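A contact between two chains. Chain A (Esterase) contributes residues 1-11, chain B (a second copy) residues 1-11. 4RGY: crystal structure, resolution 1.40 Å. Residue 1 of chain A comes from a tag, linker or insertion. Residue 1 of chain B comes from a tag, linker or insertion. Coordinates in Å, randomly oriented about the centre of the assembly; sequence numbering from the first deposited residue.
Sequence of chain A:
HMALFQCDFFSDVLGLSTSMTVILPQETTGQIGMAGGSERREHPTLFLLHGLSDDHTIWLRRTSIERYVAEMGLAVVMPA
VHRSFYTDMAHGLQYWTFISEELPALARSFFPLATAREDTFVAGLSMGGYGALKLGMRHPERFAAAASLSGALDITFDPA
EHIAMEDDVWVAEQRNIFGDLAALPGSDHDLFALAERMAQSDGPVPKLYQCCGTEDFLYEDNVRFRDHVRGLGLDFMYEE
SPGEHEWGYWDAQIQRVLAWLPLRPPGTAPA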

ATOM      1  N   HIS A   1     -10.111 -17.871   0.241  1.00 30.12           N
ATOM      2  CA  HIS A   1      -9.266 -16.698   0.444  1.00 27.30           C
ATOM      3  C   HIS A   1      -8.852 -16.079  -0.877  1.00 25.07           C
ATOM      4  O   HIS A   1      -8.522 -16.783  -1.834  1.00 23.82           O
ATOM      5  N   MET A   2      -8.888 -14.752  -0.926  1.00 25.24           N
ATOM      6  CA  MET A   2      -8.340 -14.016  -2.048  1.00 21.59           C
ATOM      7  C   MET A   2      -7.104 -13.277  -1.554  1.00 16.82           C
ATOM      8  O   MET A   2      -7.074 -12.760  -0.431  1.00 21.34           O
ATOM      9  N   ALA A   3      -6.076 -13.255  -2.382  1.00 16.38           N
ATOM     10  CA  ALA A   3      -4.887 -12.474  -2.093  1.00 15.74           C
ATOM     11  C   ALA A   3      -5.034 -11.130  -2.811  1.00 13.07           C
ATOM     12  O   ALA A   3      -5.463 -11.077  -3.973  1.00 15.45           O
ATOM     13  N   LEU A   4      -4.663 -10.052  -2.119  1.00 12.73           N
ATOM     14  CA  LEU A   4      -4.766  -8.690  -2.635  1.00 12.57           C
ATOM     15  C   LEU A   4      -3.389  -8.139  -2.981  1.00 12.46           C
ATOM     16  O   LEU A   4      -2.458  -8.234  -2.181  1.00 13.94           O
ATOM     17  N   PHE A   5      -3.258  -7.575  -4.177  1.00 11.91           N
ATOM     18  CA  PHE A   5      -1.979  -7.040  -4.611  1.00 12.15           C
ATOM     19  C   PHE A   5      -2.130  -5.596  -5.011  1.00 13.11           C
ATOM     20  O   PHE A   5      -2.942  -5.258  -5.880  1.00 13.65           O
ATOM     21  N   GLN A   6      -1.334  -4.735  -4.389  1.00 12.72           N
ATOM     22  CA  GLN A   6      -1.183  -3.376  -4.864  1.00 14.76           C
ATOM     23  C   GLN A   6       0.111  -3.351  -5.667  1.00 12.79           C
ATOM     24  O   GLN A   6       1.188  -3.651  -5.149  1.00 13.18           O
ATOM     25  N   CYS A   7      -0.013  -3.032  -6.946  1.00 12.16           N
ATOM     26  CA  CYS A   7       1.073  -3.203  -7.899  1.00 12.11           C
ATOM     27  C   CYS A   7       1.518  -1.865  -8.433  1.00 13.15           C
ATOM     28  O   CYS A   7       0.725  -1.147  -9.058  1.00 14.03           O
ATOM     29  N   ASP A   8       2.783  -1.528  -8.214  1.00 12.59           N
ATOM     30  CA  ASP A   8       3.367  -0.310  -8.751  1.00 13.39           C
ATOM     31  C   ASP A   8       4.366  -0.703  -9.829  1.00 13.05           C
ATOM     32  O   ASP A   8       5.426  -1.264  -9.536  1.00 15.39           O
ATOM     33  N   PHE A   9       4.029  -0.395 -11.081  1.00 12.66           N
ATOM     34  CA  PHE A   9       4.759  -0.913 -12.228  1.00 11.89           C
ATOM     35  C   PHE A   9       4.939   0.190 -13.260  1.00 12.84           C
ATOM     36  O   PHE A   9       4.353   1.263 -13.145  1.00 13.82           O
ATOM     37  N   PHE A  10       5.747  -0.081 -14.276  1.00 13.32           N
ATOM     38  CA  PHE A  10       5.994   0.909 -15.311  1.00 12.40           C
ATOM     39  C   PHE A  10       5.235   0.594 -16.583  1.00 15.45           C
ATOM     40  O   PHE A  10       5.281  -0.540 -17.078  1.00 15.35           O
ATOM     41  N   SER A  11       4.545   1.599 -17.118  1.00 12.87           N
ATOM     42  CA  SER A  11       3.901   1.461 -18.415  1.00 14.53           C
ATOM     43  C   SER A  11       4.764   2.088 -19.503  1.00 14.84           C
ATOM     44  O   SER A  11       4.992   3.303 -19.514  1.00 14.20           O
TER
ATOM     45  N   HIS B   1      13.221  -2.018 -15.583  1.00 30.12           N
ATOM     46  CA  HIS B   1      12.144  -1.712 -14.645  1.00 27.30           C
ATOM     47  C   HIS B   1      11.820  -2.905 -13.766  1.00 25.07           C
ATOM     48  O   HIS B   1      11.778  -4.046 -14.232  1.00 23.82           O
ATOM     49  N   MET B   2      11.606  -2.633 -12.484  1.00 25.24           N
ATOM     50  CA  MET B   2      11.099  -3.634 -11.567  1.00 21.59           C
ATOM     51  C   MET B   2       9.685  -3.229 -11.177  1.00 16.82           C
ATOM     52  O   MET B   2       9.388  -2.043 -10.988  1.00 21.34           O
ATOM     53  N   ALA B   3       8.807  -4.211 -11.090  1.00 16.38           N
ATOM     54  CA  ALA B   3       7.460  -3.982 -10.600  1.00 15.74           C
ATOM     55  C   ALA B   3       7.450  -4.322  -9.108  1.00 13.07           C
ATOM     56  O   ALA B   3       8.028  -5.333  -8.685  1.00 15.45           O
ATOM     57  N   LEU B   4       6.779  -3.480  -8.319  1.00 12.73           N
ATOM     58  CA  LEU B   4       6.693  -3.632  -6.870  1.00 12.57           C
ATOM     59  C   LEU B   4       5.302  -4.098  -6.458  1.00 12.46           C
ATOM     60  O   LEU B   4       4.299  -3.538  -6.899  1.00 13.94           O
ATOM     61  N   PHE B   5       5.244  -5.130  -5.623  1.00 11.91           N
ATOM     62  CA  PHE B   5       3.966  -5.665  -5.189  1.00 12.15           C
ATOM     63  C   PHE B   5       3.893  -5.678  -3.684  1.00 13.11           C
ATOM     64  O   PHE B   5       4.744  -6.269  -3.011  1.00 13.65           O
ATOM     65  N   GLN B   6       2.861  -5.036  -3.148  1.00 12.72           N
ATOM     66  CA  GLN B   6       2.524  -5.199  -1.750  1.00 14.76           C
ATOM     67  C   GLN B   6       1.384  -6.207  -1.706  1.00 12.79           C
ATOM     68  O   GLN B   6       0.319  -5.992  -2.290  1.00 13.18           O
ATOM     69  N   CYS B   7       1.633  -7.327  -1.044  1.00 12.16           N
ATOM     70  CA  CYS B   7       0.754  -8.485  -1.117  1.00 12.11           C
ATOM     71  C   CYS B   7       0.144  -8.764   0.234  1.00 13.15           C
ATOM     72  O   CYS B   7       0.867  -9.038   1.201  1.00 14.03           O
ATOM     73  N   ASP B   8      -1.181  -8.721   0.308  1.00 12.59           N
ATOM     74  CA  ASP B   8      -1.902  -9.059   1.524  1.00 13.39           C
ATOM     75  C   ASP B   8      -2.634 -10.372   1.286  1.00 13.05           C
ATOM     76  O   ASP B   8      -3.598 -10.429   0.516  1.00 15.39           O
ATOM     77  N   PHE B   9      -2.180 -11.426   1.962  1.00 12.66           N
ATOM     78  CA  PHE B   9      -2.617 -12.782   1.664  1.00 11.89           C
ATOM     79  C   PHE B   9      -2.852 -13.541   2.962  1.00 12.84           C
ATOM     80  O   PHE B   9      -2.507 -13.066   4.041  1.00 13.82           O
ATOM     81  N   PHE B  10      -3.432 -14.729   2.853  1.00 13.32           N
ATOM     82  CA  PHE B  10      -3.708 -15.530   4.033  1.00 12.40           C
ATOM     83  C   PHE B  10      -2.722 -16.668   4.184  1.00 15.45           C
ATOM     84  O   PHE B  10      -2.474 -17.416   3.228  1.00 15.35           O
ATOM     85  N   SER B  11      -2.167 -16.809   5.386  1.00 12.87           N
ATOM     86  CA  SER B  11      -1.322 -17.952   5.694  1.00 14.53           C
ATOM     87  C   SER B  11      -2.118 -19.008   6.451  1.00 14.84           C
ATOM     88  O   SER B  11      -2.572 -18.777   7.578  1.00 14.20           O
TER

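The strongest polar interactions are six backbone hydrogen bonds that join the two strands, antiparallel at 168°, about an exact two-fold axis. A:Gln6 pairs with B:Gln6 at the centre, N to O 3.0 Å in both directions. Flanking this pair, A:Leu4 N reaches B:Asp8 O at 2.9 Å with an N-H...O angle of 180°, and B:Asp8 N reaches A:Leu4 O at 2.8 Å; symmetry repeats both bonds between A:Asp8 and B:Leu4. Between these rungs, A:Phe5 CA makes a CA-H...O contact with B:Gln6 O at 3.4 Å, angle at H 149°, so the non-hydrogen-bonded residues also approach the partner's carbonyls.

No side chain hydrogen-bonds across the contact. On the face carrying A:Leu4, A:Gln6, A:Asp8 and their B counterparts, the side chains of A:Gln6 and B:Gln6 meet only near their roots, A:Gln6 CB to B:Gln6 CB 4.4 Å; with chi1 and chi2 both m, their ends lead away, and each OE1 is hydrogen-bonded elsewhere in the structure. A:Leu4 (chi1 t, chi2 p) brings CD2 to 3.9 Å from B:Asp8 OD2, a van der Waals approach, while OD1 of A:Asp8 and of B:Asp8 is satisfied elsewhere.

The opposite face pairs A:Phe5 with B:Cys7, and A:Cys7 with B:Phe5, all with chi1 m. B:Cys7 SG lies 3.6 Å from A:Phe5 CD2 and 73° off the ring normal, so sulfur meets the ring edge rather than its face.

Farther out, A:Ala3 CB touches B:Phe9 CB at 4.0 Å; the rings of A:Phe9 and B:Phe9, chi1 p, lead away. At the two ends, tag-derived A:His1 packs against B:Phe10, and tag-derived B:His1 against A:Phe10; all four (chi1 m for histidine, t for phenylalanine) point toward the partner strand. The rings of each pair form an offset stack, planes at 6° and centroids 3.8 Å apart, with A:His1 NE2 3.3 Å from B:Phe10 CD2. A:Met2, B:Met2, A:Ser11 and B:Ser11 point away.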

ATOM      1  CB  HIS A   1      -8.026 -17.056   1.272  1.00 26.74           C
ATOM      2  CG  HIS A   1      -8.342 -17.450   2.680  1.00 25.67           C
ATOM      3  ND1 HIS A   1      -8.753 -16.541   3.629  1.00 27.56           N
ATOM      4  CD2 HIS A   1      -8.318 -18.654   3.293  1.00 25.94           C
ATOM      5  CE1 HIS A   1      -8.964 -17.172   4.773  1.00 25.93           C
ATOM      6  NE2 HIS A   1      -8.708 -18.453   4.594  1.00 28.52           N
ATOM      7  CB  MET A   2      -9.350 -13.007  -2.601  1.00 23.03           C
ATOM      8  CG  MET A   2     -10.685 -13.601  -3.045  1.00 26.11           C
ATOM      9  SD  MET A   2     -10.607 -14.362  -4.676  1.00 26.35           S
ATOM     10  CE  MET A   2     -10.148 -12.970  -5.701  1.00 22.78           C
ATOM     11  CB  ALA A   3      -3.666 -13.206  -2.574  1.00 15.02           C
ATOM     12  CB  LEU A   4      -5.429  -7.798  -1.578  1.00 13.79           C
ATOM     13  CG  LEU A   4      -5.489  -6.296  -1.871  1.00 15.84           C
ATOM     14  CD1 LEU A   4      -6.431  -6.018  -3.004  1.00 17.75           C
ATOM     15  CD2 LEU A   4      -5.910  -5.512  -0.636  1.00 17.77           C
ATOM     16  CB  PHE A   5      -1.438  -7.837  -5.803  1.00 12.78           C
ATOM     17  CG  PHE A   5      -1.273  -9.289  -5.517  1.00 12.91           C
ATOM     18  CD1 PHE A   5      -2.336 -10.162  -5.667  1.00 13.20           C
ATOM     19  CD2 PHE A   5      -0.058  -9.790  -5.081  1.00 14.71           C
ATOM     20  CE1 PHE A   5      -2.194 -11.510  -5.376  1.00 15.57           C
ATOM     21  CE2 PHE A   5       0.095 -11.137  -4.799  1.00 14.13           C
ATOM     22  CZ  PHE A   5      -0.976 -12.001  -4.943  1.00 14.23           C
ATOM     23  CB  GLN A   6      -1.148  -2.396  -3.696  1.00 16.12           C
ATOM     24  CG  GLN A   6      -2.439  -2.405  -2.860  1.00 24.10           C
ATOM     25  CD  GLN A   6      -3.673  -1.886  -3.596  1.00 29.90           C
ATOM     26  OE1 GLN A   6      -3.579  -1.289  -4.669  1.00 28.37           O
ATOM     27  NE2 GLN A   6      -4.843  -2.114  -3.007  1.00 33.84           N
ATOM     28  CB  CYS A   7       0.586  -4.046  -9.087  1.00 14.77           C
ATOM     29  SG  CYS A   7      -0.398  -5.513  -8.659  1.00 14.03           S
ATOM     30  CB  ASP A   8       4.040   0.493  -7.644  1.00 14.09           C
ATOM     31  CG  ASP A   8       3.077   0.880  -6.556  1.00 17.06           C
ATOM     32  OD1 ASP A   8       1.960   1.307  -6.895  1.00 17.80           O
ATOM     33  OD2 ASP A   8       3.424   0.734  -5.364  1.00 19.25           O
ATOM     34  CB  PHE A   9       3.989  -2.085 -12.858  1.00 13.90           C
ATOM     35  CG  PHE A   9       2.652  -1.689 -13.419  1.00 13.32           C
ATOM     36  CD1 PHE A   9       1.526  -1.642 -12.606  1.00 13.69           C
ATOM     37  CD2 PHE A   9       2.518  -1.351 -14.758  1.00 14.59           C
ATOM     38  CE1 PHE A   9       0.294  -1.256 -13.122  1.00 14.66           C
ATOM     39  CE2 PHE A   9       1.290  -0.964 -15.281  1.00 14.39           C
ATOM     40  CZ  PHE A   9       0.179  -0.919 -14.456  1.00 14.29           C
ATOM     41  CB  PHE A  10       7.497   1.014 -15.625  1.00 13.70           C
ATOM     42  CG  PHE A  10       7.836   2.176 -16.516  1.00 14.56           C
ATOM     43  CD1 PHE A  10       7.950   3.448 -15.983  1.00 15.63           C
ATOM     44  CD2 PHE A  10       8.024   2.000 -17.880  1.00 16.42           C
ATOM     45  CE1 PHE A  10       8.247   4.531 -16.786  1.00 16.86           C
ATOM     46  CE2 PHE A  10       8.328   3.079 -18.696  1.00 16.31           C
ATOM     47  CZ  PHE A  10       8.446   4.346 -18.141  1.00 15.30           C
ATOM     48  CB  SER A  11       2.516   2.111 -18.427  1.00 13.81           C
ATOM     49  OG  SER A  11       2.053   2.207 -19.766  1.00 13.82           O
TER
ATOM     50  CB  HIS B   1      10.888  -1.247 -15.390  1.00 26.74           C
ATOM     51  CG  HIS B   1      11.060   0.063 -16.091  1.00 25.67           C
ATOM     52  ND1 HIS B   1      11.142   1.260 -15.416  1.00 27.56           N
ATOM     53  CD2 HIS B   1      11.179   0.359 -17.405  1.00 25.94           C
ATOM     54  CE1 HIS B   1      11.298   2.243 -16.289  1.00 25.93           C
ATOM     55  NE2 HIS B   1      11.324   1.722 -17.500  1.00 28.52           N
ATOM     56  CB  MET B   2      11.966  -3.729 -10.309  1.00 23.03           C
ATOM     57  CG  MET B   2      13.442  -4.034 -10.558  1.00 26.11           C
ATOM     58  SD  MET B   2      13.757  -5.781 -10.862  1.00 26.35           S
ATOM     59  CE  MET B   2      13.195  -6.519  -9.333  1.00 22.78           C
ATOM     60  CB  ALA B   3       6.488  -4.847 -11.352  1.00 15.02           C
ATOM     61  CB  LEU B   4       7.006  -2.287  -6.201  1.00 13.79           C
ATOM     62  CG  LEU B   4       6.817  -2.202  -4.684  1.00 15.84           C
ATOM     63  CD1 LEU B   4       7.847  -3.035  -3.978  1.00 17.75           C
ATOM     64  CD2 LEU B   4       6.891  -0.760  -4.202  1.00 17.77           C
ATOM     65  CB  PHE B   5       3.772  -7.092  -5.712  1.00 12.78           C
ATOM     66  CG  PHE B   5       3.850  -7.192  -7.196  1.00 12.91           C
ATOM     67  CD1 PHE B   5       5.072  -7.335  -7.829  1.00 13.20           C
ATOM     68  CD2 PHE B   5       2.703  -7.130  -7.970  1.00 14.71           C
ATOM     69  CE1 PHE B   5       5.151  -7.403  -9.212  1.00 15.57           C
ATOM     70  CE2 PHE B   5       2.773  -7.207  -9.351  1.00 14.13           C
ATOM     71  CZ  PHE B   5       4.000  -7.341  -9.976  1.00 14.23           C
ATOM     72  CB  GLN B   6       2.127  -3.863  -1.131  1.00 16.12           C
ATOM     73  CG  GLN B   6       3.256  -2.819  -1.169  1.00 24.10           C
ATOM     74  CD  GLN B   6       4.462  -3.160  -0.296  1.00 29.90           C
ATOM     75  OE1 GLN B   6       4.415  -4.059   0.543  1.00 28.37           O
ATOM     76  NE2 GLN B   6       5.553  -2.427  -0.495  1.00 33.84           N
ATOM     77  CB  CYS B   7       1.566  -9.720  -1.532  1.00 14.77           C
ATOM     78  SG  CYS B   7       2.740  -9.467  -2.897  1.00 14.03           S
ATOM     79  CB  ASP B   8      -2.875  -7.946   1.895  1.00 14.09           C
ATOM     80  CG  ASP B   8      -2.178  -6.633   2.119  1.00 17.06           C
ATOM     81  OD1 ASP B   8      -1.127  -6.640   2.782  1.00 17.80           O
ATOM     82  OD2 ASP B   8      -2.664  -5.598   1.612  1.00 19.25           O
ATOM     83  CB  PHE B   9      -1.551 -13.509   0.830  1.00 13.90           C
ATOM     84  CG  PHE B   9      -0.247 -13.693   1.555  1.00 13.32           C
ATOM     85  CD1 PHE B   9       0.714 -12.689   1.551  1.00 13.69           C
ATOM     86  CD2 PHE B   9       0.016 -14.862   2.252  1.00 14.59           C
ATOM     87  CE1 PHE B   9       1.912 -12.852   2.239  1.00 14.66           C
ATOM     88  CE2 PHE B   9       1.212 -15.033   2.942  1.00 14.39           C
ATOM     89  CZ  PHE B   9       2.157 -14.021   2.932  1.00 14.29           C
ATOM     90  CB  PHE B  10      -5.140 -16.094   3.993  1.00 13.70           C
ATOM     91  CG  PHE B  10      -5.560 -16.736   5.286  1.00 14.56           C
ATOM     92  CD1 PHE B  10      -5.996 -15.950   6.339  1.00 15.63           C
ATOM     93  CD2 PHE B  10      -5.505 -18.112   5.451  1.00 16.42           C
ATOM     94  CE1 PHE B  10      -6.373 -16.519   7.539  1.00 16.86           C
ATOM     95  CE2 PHE B  10      -5.886 -18.695   6.651  1.00 16.31           C
ATOM     96  CZ  PHE B  10      -6.329 -17.891   7.693  1.00 15.30           C
ATOM     97  CB  SER B  11      -0.104 -17.544   6.523  1.00 13.81           C
ATOM     98  OG  SER B  11       0.527 -18.707   7.038  1.00 13.82           O
TER